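Local coordinates for protein manganese-dependent ADP-ribose/CDP-alcohol diphosphatase (Danio rerio, PDB 2NXF) that probably hydrolyses ADP-ribose and CDP-alcohols such as CDP-choline to nucleoside monophosphates and the phosphorylated partner, as a monomer with a two-metal centre, at residues A37-D42 with E284-T289; A295-Y300 with M306-R311; F6-I11 with R222-S227. All coordinates share one frame; numbering follows the deposited sequence.

Contact 1 of 3, residues A37-D42 with E284-T289; sequences ADLLRD and EGVIET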
loop_
_atom_site.group_PDB
_atom_site.type_symbol
_atom_site.label_atom_id
_atom_site.label_comp_id
_atom_site.label_asym_id
_atom_site.label_seq_id
_atom_site.Cartn_x
_atom_site.Cartn_y
_atom_site.Cartn_z
ATOM N N ALA A 37 -8.752 -15.398 2.292
ATOM C CA ALA A 37 -8.223 -16.230 1.203
ATOM C C ALA A 37 -9.308 -16.578 0.176
ATOM O O ALA A 37 -9.004 -16.741 -1.012
ATOM C CB ALA A 37 -7.564 -17.485 1.758
ATOM N N ASP A 38 -10.560 -16.694 0.635
ATOM C CA ASP A 38 -11.713 -16.943 -0.249
ATOM C C ASP A 38 -11.991 -15.713 -1.115
ATOM O O ASP A 38 -12.265 -15.846 -2.320
ATOM C CB ASP A 38 -12.950 -17.296 0.571
ATOM C CG ASP A 38 -12.790 -18.595 1.353
ATOM O OD1 ASP A 38 -12.055 -19.504 0.902
ATOM O OD2 ASP A 38 -13.413 -18.710 2.426
ATOM N N LEU A 39 -11.917 -14.521 -0.517
ATOM C CA LEU A 39 -12.077 -13.293 -1.290
ATOM C C LEU A 39 -10.937 -13.146 -2.305
ATOM O O LEU A 39 -11.167 -12.789 -3.466
ATOM C CB LEU A 39 -12.161 -12.050 -0.376
ATOM C CG LEU A 39 -13.425 -12.000 0.503
ATOM C CD1 LEU A 39 -13.437 -10.719 1.323
ATOM C CD2 LEU A 39 -14.736 -12.084 -0.296
ATOM N N LEU A 40 -9.711 -13.421 -1.873
ATOM C CA LEU A 40 -8.550 -13.344 -2.778
ATOM C C LEU A 40 -8.699 -14.322 -3.975
ATOM O O LEU A 40 -8.448 -13.936 -5.139
ATOM C CB LEU A 40 -7.256 -13.632 -2.008
ATOM C CG LEU A 40 -5.975 -13.656 -2.850
ATOM C CD1 LEU A 40 -5.819 -12.345 -3.636
ATOM C CD2 LEU A 40 -4.756 -13.950 -1.938
ATOM N N ARG A 41 -9.115 -15.556 -3.689
ATOM C CA ARG A 41 -9.340 -16.576 -4.720
ATOM C C ARG A 41 -10.368 -16.107 -5.748
ATOM O O ARG A 41 -10.180 -16.282 -6.955
ATOM C CB ARG A 41 -9.807 -17.885 -4.074
ATOM C CG ARG A 41 -10.006 -19.067 -5.036
ATOM C CD ARG A 41 -10.323 -20.339 -4.249
ATOM N NE ARG A 41 -9.534 -20.394 -3.016
ATOM C CZ ARG A 41 -10.038 -20.376 -1.784
ATOM N NH1 ARG A 41 -11.353 -20.338 -1.592
ATOM N NH2 ARG A 41 -9.219 -20.406 -0.740
ATOM N N ASP A 42 -11.450 -15.502 -5.263
ATOM C CA ASP A 42 -12.498 -14.992 -6.154
ATOM C C ASP A 42 -12.025 -13.794 -6.995
ATOM O O ASP A 42 -12.347 -13.710 -8.199
ATOM C CB ASP A 42 -13.764 -14.622 -5.396
ATOM C CG ASP A 42 -14.842 -14.105 -6.331
ATOM O OD1 ASP A 42 -15.503 -14.933 -7.007
ATOM O OD2 ASP A 42 -14.958 -12.865 -6.440
ATOM N N GLU A 284 -10.440 -0.015 0.287
ATOM C CA GLU A 284 -11.070 -0.765 1.380
ATOM C C GLU A 284 -10.349 -2.089 1.584
ATOM O O GLU A 284 -9.918 -2.714 0.607
ATOM C CB GLU A 284 -12.547 -1.016 1.041
ATOM C CG GLU A 284 -13.433 0.255 1.115
ATOM C CD GLU A 284 -13.333 1.211 -0.090
ATOM O OE1 GLU A 284 -12.674 0.918 -1.107
ATOM O OE2 GLU A 284 -13.941 2.303 -0.022
ATOM N N GLY A 285 -10.230 -2.523 2.845
ATOM C CA GLY A 285 -9.379 -3.684 3.142
ATOM C C GLY A 285 -10.154 -4.986 3.138
ATOM O O GLY A 285 -11.252 -5.091 3.710
ATOM N N VAL A 286 -9.565 -5.990 2.505
ATOM C CA VAL A 286 -10.171 -7.320 2.436
ATOM C C VAL A 286 -10.397 -7.908 3.823
ATOM O O VAL A 286 -11.444 -8.537 4.093
ATOM C CB VAL A 286 -9.260 -8.275 1.608
ATOM C CG1 VAL A 286 -9.650 -9.745 1.819
ATOM C CG2 VAL A 286 -9.312 -7.905 0.119
ATOM N N ILE A 287 -9.434 -7.694 4.715
ATOM C CA ILE A 287 -9.533 -8.310 6.053
ATOM C C ILE A 287 -10.791 -7.921 6.827
ATOM O O ILE A 287 -11.307 -8.720 7.593
ATOM C CB ILE A 287 -8.260 -8.072 6.885
ATOM C CG1 ILE A 287 -8.281 -8.864 8.204
ATOM C CG2 ILE A 287 -8.021 -6.574 7.140
ATOM C CD1 ILE A 287 -8.319 -10.388 8.013
ATOM N N GLU A 288 -11.296 -6.695 6.629
ATOM C CA GLU A 288 -12.496 -6.291 7.382
ATOM C C GLU A 288 -13.779 -6.461 6.571
ATOM O O GLU A 288 -14.830 -5.959 6.961
ATOM C CB GLU A 288 -12.341 -4.874 7.930
ATOM C CG GLU A 288 -11.332 -4.875 9.092
ATOM C CD GLU A 288 -11.033 -3.514 9.671
ATOM O OE1 GLU A 288 -11.735 -2.544 9.337
ATOM O OE2 GLU A 288 -10.080 -3.439 10.484
ATOM N N THR A 289 -13.658 -7.184 5.458
ATOM C CA THR A 289 -14.795 -7.482 4.564
ATOM C C THR A 289 -15.410 -8.875 4.884
ATOM O O THR A 289 -14.698 -9.879 4.785
ATOM C CB THR A 289 -14.369 -7.438 3.121
ATOM O OG1 THR A 289 -13.694 -6.196 2.869
ATOM C CG2 THR A 289 -15.591 -7.580 2.196
#
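Leu39, on helix 35-49, packs against Val286 and Thr289 of the loop between strands 279-282 and 295-301. It is a small, buried, apolar contact of a helix with a loop, and no hydrogen bond crosses it. The contact is made largely through one methyl, Leu39 CD1. This branch lies 3.9 Å from Val286 CG1. It also sits 3.9 Å from Thr289 CB, with Thr289 CG2 close by. The carbonyl of Thr289 borders the same methyl, Leu39 CD1 to Thr289 O being 3.8 Å. Nearer the helix, Leu39 CB stands 4.1 Å from Val286 CG1. Leu39 and Thr289 run obliquely past each other. On Val286 the branch nearest the helix is CG1, which lies opposite the backbone N (chi1 165°).

The loop is braced from within. Thr289 N bonds to Val286 O at 2.9 Å, closing a tight turn. Thr289 OG1 gives a second bond to Gly285 O, 2.8 Å long and tilted 33° from the carbonyl plane. With OG1 held to the backbone this way, CG2 is the branch left to face Leu39. Thr289 OG1 also has Arg313 NH1 as a partner.

The site lies close to the metals. The side chain of Val286 is about 6 Å from that of Asp13, a zinc ligand, and about 9 Å from a zinc ion. Glu288, in the same loop, accepts a hydrogen bond from the ring of His267, another zinc ligand, and forms a salt bridge with Arg31. It is therefore a second-shell residue of the metal site.

Strand 6-11 lies beside both partners: its Ile11 touches Val286 and also Leu40, the helix residue after Leu39. Leu40 continues to helix 72-84, where it meets Val79 and Leu83.

Contact 2 of 3, residues A295-Y300 with M306-R311; sequences AFATAY and MVMKGR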
loop_
_atom_site.group_PDB
_atom_site.type_symbol
_atom_site.label_atom_id
_atom_site.label_comp_id
_atom_site.label_asym_id
_atom_site.label_seq_id
_atom_site.Cartn_x
_atom_site.Cartn_y
_atom_site.Cartn_z
ATOM N N ALA A 295 -14.032 -6.810 -1.589
ATOM C CA ALA A 295 -13.213 -5.588 -1.711
ATOM C C ALA A 295 -12.028 -5.807 -2.619
ATOM O O ALA A 295 -10.969 -6.260 -2.182
ATOM C CB ALA A 295 -12.721 -5.112 -0.329
ATOM N N PHE A 296 -12.206 -5.506 -3.898
ATOM C CA PHE A 296 -11.081 -5.454 -4.802
ATOM C C PHE A 296 -11.519 -4.647 -6.012
ATOM O O PHE A 296 -12.673 -4.215 -6.102
ATOM C CB PHE A 296 -10.583 -6.866 -5.207
ATOM C CG PHE A 296 -11.442 -7.555 -6.248
ATOM C CD1 PHE A 296 -11.047 -7.606 -7.593
ATOM C CD2 PHE A 296 -12.633 -8.174 -5.883
ATOM C CE1 PHE A 296 -11.850 -8.253 -8.564
ATOM C CE2 PHE A 296 -13.436 -8.841 -6.847
ATOM C CZ PHE A 296 -13.046 -8.869 -8.183
ATOM N N ALA A 297 -10.591 -4.410 -6.926
ATOM C CA ALA A 297 -10.949 -3.668 -8.125
ATOM C C ALA A 297 -10.133 -4.127 -9.328
ATOM O O ALA A 297 -9.123 -4.850 -9.183
ATOM C CB ALA A 297 -10.736 -2.172 -7.877
ATOM N N THR A 298 -10.540 -3.646 -10.490
ATOM C CA THR A 298 -9.742 -3.728 -11.704
ATOM C C THR A 298 -9.690 -2.323 -12.284
ATOM O O THR A 298 -10.723 -1.653 -12.384
ATOM C CB THR A 298 -10.366 -4.685 -12.728
ATOM O OG1 THR A 298 -10.572 -5.962 -12.102
ATOM C CG2 THR A 298 -9.444 -4.850 -13.942
ATOM N N ALA A 299 -8.496 -1.891 -12.671
ATOM C CA ALA A 299 -8.329 -0.564 -13.232
ATOM C C ALA A 299 -8.009 -0.665 -14.707
ATOM O O ALA A 299 -7.239 -1.536 -15.136
ATOM C CB ALA A 299 -7.235 0.204 -12.496
ATOM N N TYR A 300 -8.619 0.237 -15.465
ATOM C CA TYR A 300 -8.447 0.315 -16.902
ATOM C C TYR A 300 -7.877 1.691 -17.248
ATOM O O TYR A 300 -8.510 2.705 -16.980
ATOM C CB TYR A 300 -9.803 0.113 -17.595
ATOM C CG TYR A 300 -10.419 -1.250 -17.351
ATOM C CD1 TYR A 300 -10.270 -2.264 -18.294
ATOM C CD2 TYR A 300 -11.139 -1.524 -16.188
ATOM C CE1 TYR A 300 -10.818 -3.522 -18.093
ATOM C CE2 TYR A 300 -11.706 -2.792 -15.974
ATOM C CZ TYR A 300 -11.523 -3.783 -16.943
ATOM O OH TYR A 300 -12.064 -5.040 -16.773
HETATM N N MSE A 306 -8.886 7.055 -16.682
HETATM C CA MSE A 306 -8.725 5.786 -15.998
HETATM C C MSE A 306 -10.065 5.443 -15.374
HETATM O O MSE A 306 -10.718 6.307 -14.774
HETATM C CB MSE A 306 -7.663 5.879 -14.906
HETATM C CG MSE A 306 -7.645 4.680 -14.008
HETATM SE SE MSE A 306 -6.281 4.799 -12.632
HETATM C CE MSE A 306 -7.380 4.233 -11.163
ATOM N N VAL A 307 -10.482 4.194 -15.538
ATOM C CA VAL A 307 -11.734 3.723 -14.930
ATOM C C VAL A 307 -11.406 2.600 -13.963
ATOM O O VAL A 307 -10.711 1.658 -14.322
ATOM C CB VAL A 307 -12.728 3.212 -15.987
ATOM C CG1 VAL A 307 -13.982 2.681 -15.296
ATOM C CG2 VAL A 307 -13.066 4.314 -16.997
HETATM N N MSE A 308 -11.856 2.723 -12.715
HETATM C CA MSE A 308 -11.619 1.672 -11.747
HETATM C C MSE A 308 -12.968 1.039 -11.464
HETATM O O MSE A 308 -13.907 1.743 -11.075
HETATM C CB MSE A 308 -11.024 2.230 -10.456
HETATM C CG MSE A 308 -10.730 1.131 -9.415
HETATM SE SE MSE A 308 -9.889 1.778 -7.786
HETATM C CE MSE A 308 -11.462 2.536 -6.939
ATOM N N LYS A 309 -13.060 -0.276 -11.677
ATOM C CA LYS A 309 -14.285 -1.033 -11.431
ATOM C C LYS A 309 -14.131 -1.782 -10.115
ATOM O O LYS A 309 -13.310 -2.711 -10.005
ATOM C CB LYS A 309 -14.538 -2.012 -12.586
ATOM C CG LYS A 309 -14.723 -1.362 -13.971
ATOM C CD LYS A 309 -15.945 -0.460 -14.052
ATOM C CE LYS A 309 -17.226 -1.272 -14.035
ATOM N NZ LYS A 309 -18.439 -0.429 -14.175
ATOM N N GLY A 310 -14.868 -1.331 -9.099
ATOM C CA GLY A 310 -14.755 -1.905 -7.762
ATOM C C GLY A 310 -15.855 -2.906 -7.526
ATOM O O GLY A 310 -16.896 -2.863 -8.202
ATOM N N ARG A 311 -15.605 -3.817 -6.585
ATOM C CA ARG A 311 -16.586 -4.796 -6.146
ATOM C C ARG A 311 -16.845 -4.643 -4.665
ATOM O O ARG A 311 -15.930 -4.356 -3.895
ATOM C CB ARG A 311 -16.078 -6.222 -6.377
ATOM C CG ARG A 311 -16.173 -6.716 -7.798
ATOM C CD ARG A 311 -15.235 -6.020 -8.778
ATOM N NE ARG A 311 -14.959 -6.928 -9.888
ATOM C CZ ARG A 311 -13.976 -6.774 -10.766
ATOM N NH1 ARG A 311 -13.179 -5.712 -10.711
ATOM N NH2 ARG A 311 -13.797 -7.699 -11.696
#
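Thr298 and Lys309 face each other as an antiparallel hydrogen-bonded pair. Lys309 N reaches Thr298 O at 2.8 Å, and Thr298 N returns to Lys309 O. Tyr300 and Val307 form a second such pair, with Tyr300 N to Val307 O at 2.8 Å. Between these pairs Ala299 stands opposite Met308, and beyond Thr298 Ala297 stands opposite Gly310. Both are non-hydrogen-bonded pairs.

Apolar contacts line the face that carries the alanines. Ala297 CB lies 3.6 Å from CG of Met308, a selenomethionine. This is a beta hairpin, strands 295-301 and 305-312. Strand 295-301 also joins strand 6-11, through Ala297 with Leu10 and Ala299 with Phe8.

The other face carries Phe296, Thr298, Tyr300, Val307, Lys309 and Arg311. Arg311 CD lies over the Phe296 ring, 4.0 Å from its centroid, as a CH-pi contact. The guanidinium follows it, with Phe296 CE1 over its centre and the two planes 34° apart. Polar contacts then fix its rotation. Arg311 NH1 donates to Thr298 OG1 at 3.0 Å, 18° out of the guanidinium plane, and weakly to Lys309 O. Arg311 NH2 makes a salt bridge with Glu50, which also bonds Thr298 OG1. With an alanine at Arg311, Glu50 would probably lose this charge partner, and the Phe296 ring the chain that lies over one of its faces. Lys309 NZ turns away to a salt bridge with Asp316.

Contact 3 of 3, residues F6-I11 with R222-S227; sequences FTFGLI and RVLIFS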
loop_
_atom_site.group_PDB
_atom_site.type_symbol
_atom_site.label_atom_id
_atom_site.label_comp_id
_atom_site.label_asym_id
_atom_site.label_seq_id
_atom_site.Cartn_x
_atom_site.Cartn_y
_atom_site.Cartn_z
ATOM N N PHE A 6 -3.949 -0.376 -20.897
ATOM C CA PHE A 6 -3.426 -1.287 -19.893
ATOM C C PHE A 6 -4.512 -1.578 -18.867
ATOM O O PHE A 6 -5.329 -0.710 -18.570
ATOM C CB PHE A 6 -2.210 -0.649 -19.198
ATOM C CG PHE A 6 -1.386 -1.612 -18.373
ATOM C CD1 PHE A 6 -0.576 -2.574 -18.992
ATOM C CD2 PHE A 6 -1.387 -1.533 -16.983
ATOM C CE1 PHE A 6 0.204 -3.454 -18.199
ATOM C CE2 PHE A 6 -0.619 -2.408 -16.197
ATOM C CZ PHE A 6 0.174 -3.369 -16.817
ATOM N N THR A 7 -4.498 -2.791 -18.322
ATOM C CA THR A 7 -5.552 -3.252 -17.405
ATOM C C THR A 7 -4.874 -3.997 -16.262
ATOM O O THR A 7 -4.050 -4.875 -16.501
ATOM C CB THR A 7 -6.522 -4.231 -18.134
ATOM O OG1 THR A 7 -7.162 -3.579 -19.248
ATOM C CG2 THR A 7 -7.579 -4.748 -17.173
ATOM N N PHE A 8 -5.190 -3.640 -15.013
ATOM C CA PHE A 8 -4.515 -4.298 -13.881
ATOM C C PHE A 8 -5.452 -4.489 -12.698
ATOM O O PHE A 8 -6.348 -3.683 -12.497
ATOM C CB PHE A 8 -3.234 -3.573 -13.466
ATOM C CG PHE A 8 -3.439 -2.154 -12.979
ATOM C CD1 PHE A 8 -3.394 -1.848 -11.618
ATOM C CD2 PHE A 8 -3.635 -1.117 -13.900
ATOM C CE1 PHE A 8 -3.550 -0.532 -11.180
ATOM C CE2 PHE A 8 -3.812 0.197 -13.479
ATOM C CZ PHE A 8 -3.771 0.489 -12.124
ATOM N N GLY A 9 -5.247 -5.565 -11.947
ATOM C CA GLY A 9 -6.021 -5.784 -10.707
ATOM C C GLY A 9 -5.456 -5.001 -9.525
ATOM O O GLY A 9 -4.268 -4.711 -9.486
ATOM N N LEU A 10 -6.311 -4.672 -8.552
ATOM C CA LEU A 10 -5.908 -3.977 -7.313
ATOM C C LEU A 10 -6.583 -4.614 -6.113
ATOM O O LEU A 10 -7.779 -4.895 -6.161
ATOM C CB LEU A 10 -6.389 -2.519 -7.345
ATOM C CG LEU A 10 -5.677 -1.597 -8.305
ATOM C CD1 LEU A 10 -6.517 -0.336 -8.540
ATOM C CD2 LEU A 10 -4.297 -1.255 -7.729
ATOM N N ILE A 11 -5.829 -4.785 -5.024
ATOM C CA ILE A 11 -6.421 -5.354 -3.802
ATOM C C ILE A 11 -5.557 -4.892 -2.625
ATOM O O ILE A 11 -4.369 -4.621 -2.805
ATOM C CB ILE A 11 -6.516 -6.899 -3.883
ATOM C CG1 ILE A 11 -7.550 -7.455 -2.882
ATOM C CG2 ILE A 11 -5.120 -7.554 -3.769
ATOM C CD1 ILE A 11 -7.976 -8.927 -3.184
ATOM N N ARG A 222 1.780 9.553 -17.622
ATOM C CA ARG A 222 0.843 9.575 -16.494
ATOM C C ARG A 222 1.352 8.585 -15.473
ATOM O O ARG A 222 1.596 7.418 -15.796
ATOM C CB ARG A 222 -0.556 9.141 -16.933
ATOM C CG ARG A 222 -1.086 9.900 -18.126
ATOM C CD ARG A 222 -1.573 11.248 -17.726
ATOM N NE ARG A 222 -2.112 12.000 -18.866
ATOM C CZ ARG A 222 -2.649 13.209 -18.755
ATOM N NH1 ARG A 222 -2.746 13.776 -17.555
ATOM N NH2 ARG A 222 -3.099 13.838 -19.835
ATOM N N VAL A 223 1.504 9.049 -14.237
ATOM C CA VAL A 223 2.156 8.238 -13.205
ATOM C C VAL A 223 1.180 7.797 -12.120
ATOM O O VAL A 223 0.448 8.619 -11.558
ATOM C CB VAL A 223 3.325 8.991 -12.539
ATOM C CG1 VAL A 223 4.083 8.059 -11.567
ATOM C CG2 VAL A 223 4.281 9.527 -13.612
ATOM N N LEU A 224 1.191 6.500 -11.830
ATOM C CA LEU A 224 0.401 5.947 -10.756
ATOM C C LEU A 224 1.378 5.547 -9.661
ATOM O O LEU A 224 2.334 4.801 -9.918
ATOM C CB LEU A 224 -0.353 4.695 -11.218
ATOM C CG LEU A 224 -1.422 4.896 -12.314
ATOM C CD1 LEU A 224 -0.813 4.943 -13.742
ATOM C CD2 LEU A 224 -2.396 3.739 -12.226
ATOM N N ILE A 225 1.087 5.980 -8.435
ATOM C CA ILE A 225 1.985 5.783 -7.298
ATOM C C ILE A 225 1.276 4.931 -6.270
ATOM O O ILE A 225 0.094 5.177 -5.977
ATOM C CB ILE A 225 2.382 7.143 -6.705
ATOM C CG1 ILE A 225 3.064 7.995 -7.796
ATOM C CG2 ILE A 225 3.341 6.982 -5.495
ATOM C CD1 ILE A 225 3.216 9.439 -7.388
ATOM N N PHE A 226 1.986 3.938 -5.739
ATOM C CA PHE A 226 1.390 2.956 -4.833
ATOM C C PHE A 226 2.183 2.966 -3.540
ATOM O O PHE A 226 3.420 2.975 -3.570
ATOM C CB PHE A 226 1.459 1.553 -5.442
ATOM C CG PHE A 226 0.718 1.423 -6.747
ATOM C CD1 PHE A 226 -0.609 1.031 -6.776
ATOM C CD2 PHE A 226 1.361 1.722 -7.963
ATOM C CE1 PHE A 226 -1.288 0.908 -7.999
ATOM C CE2 PHE A 226 0.672 1.605 -9.178
ATOM C CZ PHE A 226 -0.643 1.200 -9.192
ATOM N N SER A 227 1.482 2.973 -2.412
ATOM C CA SER A 227 2.137 3.039 -1.099
ATOM C C SER A 227 1.260 2.283 -0.107
ATOM O O SER A 227 0.043 2.328 -0.235
ATOM C CB SER A 227 2.242 4.512 -0.693
ATOM O OG SER A 227 2.560 4.676 0.691
#
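Phe8 meets Leu224 and Phe226 across the core between two sheets, and Leu10 meets Phe226 beside it. The strands do not pair. Their segment axes stay 11.3 Å apart at closest approach and their directions differ by 31°. Side chains alone bridge the interval, and all four are buried.

The tight part is at Phe8. Leu224 CD2 comes within 3.5 Å of Phe8 CZ, the far corner of the ring. The two side chains come from opposite directions. The CB of Phe8 already points toward the other strand, and chi1 of 62°, with CG between the backbone N and the carbonyl carbon, sets where the ring lies there. Next to it, Phe8 CE1 lies 3.9 Å from Phe226 CZ. The atom comes in at the edge of the Phe226 ring, near its plane. Leu10 CD2 meets the same edge, 3.7 Å from Phe226 CE1, and its side chain crosses that of Phe226 at about a right angle. The rim of Phe226 is thus held by a ring and a methyl together.

Toward the ends of the two strands the contact stops. Strand 222-227 begins at Arg222, which is partly exposed. Its side chain makes no contact with strand 6-11, and its NH2 bonds to Ser322 O. At the other end Ile11 and Ser227 are likewise well separated.

The packing is that of the beta sandwich of the calcineurin-like metallophosphoesterases. Phe144, on strand 142-146, joins the aromatic cluster, edge-to-face with Phe8 and against Phe226. Strand 6-11 lies between strands 54-57 and 295-301 in one sheet; strand 222-227 lies between strands 142-146 and 258-263 in the other.

In the fold
Contacts 1 and 3 are buried and apolar, with no hydrogen bond across either. Contact 3 joins the two sheets through rings and methyls, in the core between them; contact 1 sets a helix against a loop near the zinc site. Contact 2 differs: it is a hydrogen-bonded hairpin, partly buried, with charged side chains on one face and Lys309 exposed. Strand 6-11 ties the three together. It is part of contact 3, neighbours strand 295-301 of contact 2 in the same sheet, and borders both elements of contact 1. Contacts 1 and 2 also touch directly, where Val286 CG2 lies 3.3 Å from Ala295 O, at the start of segment 295-300.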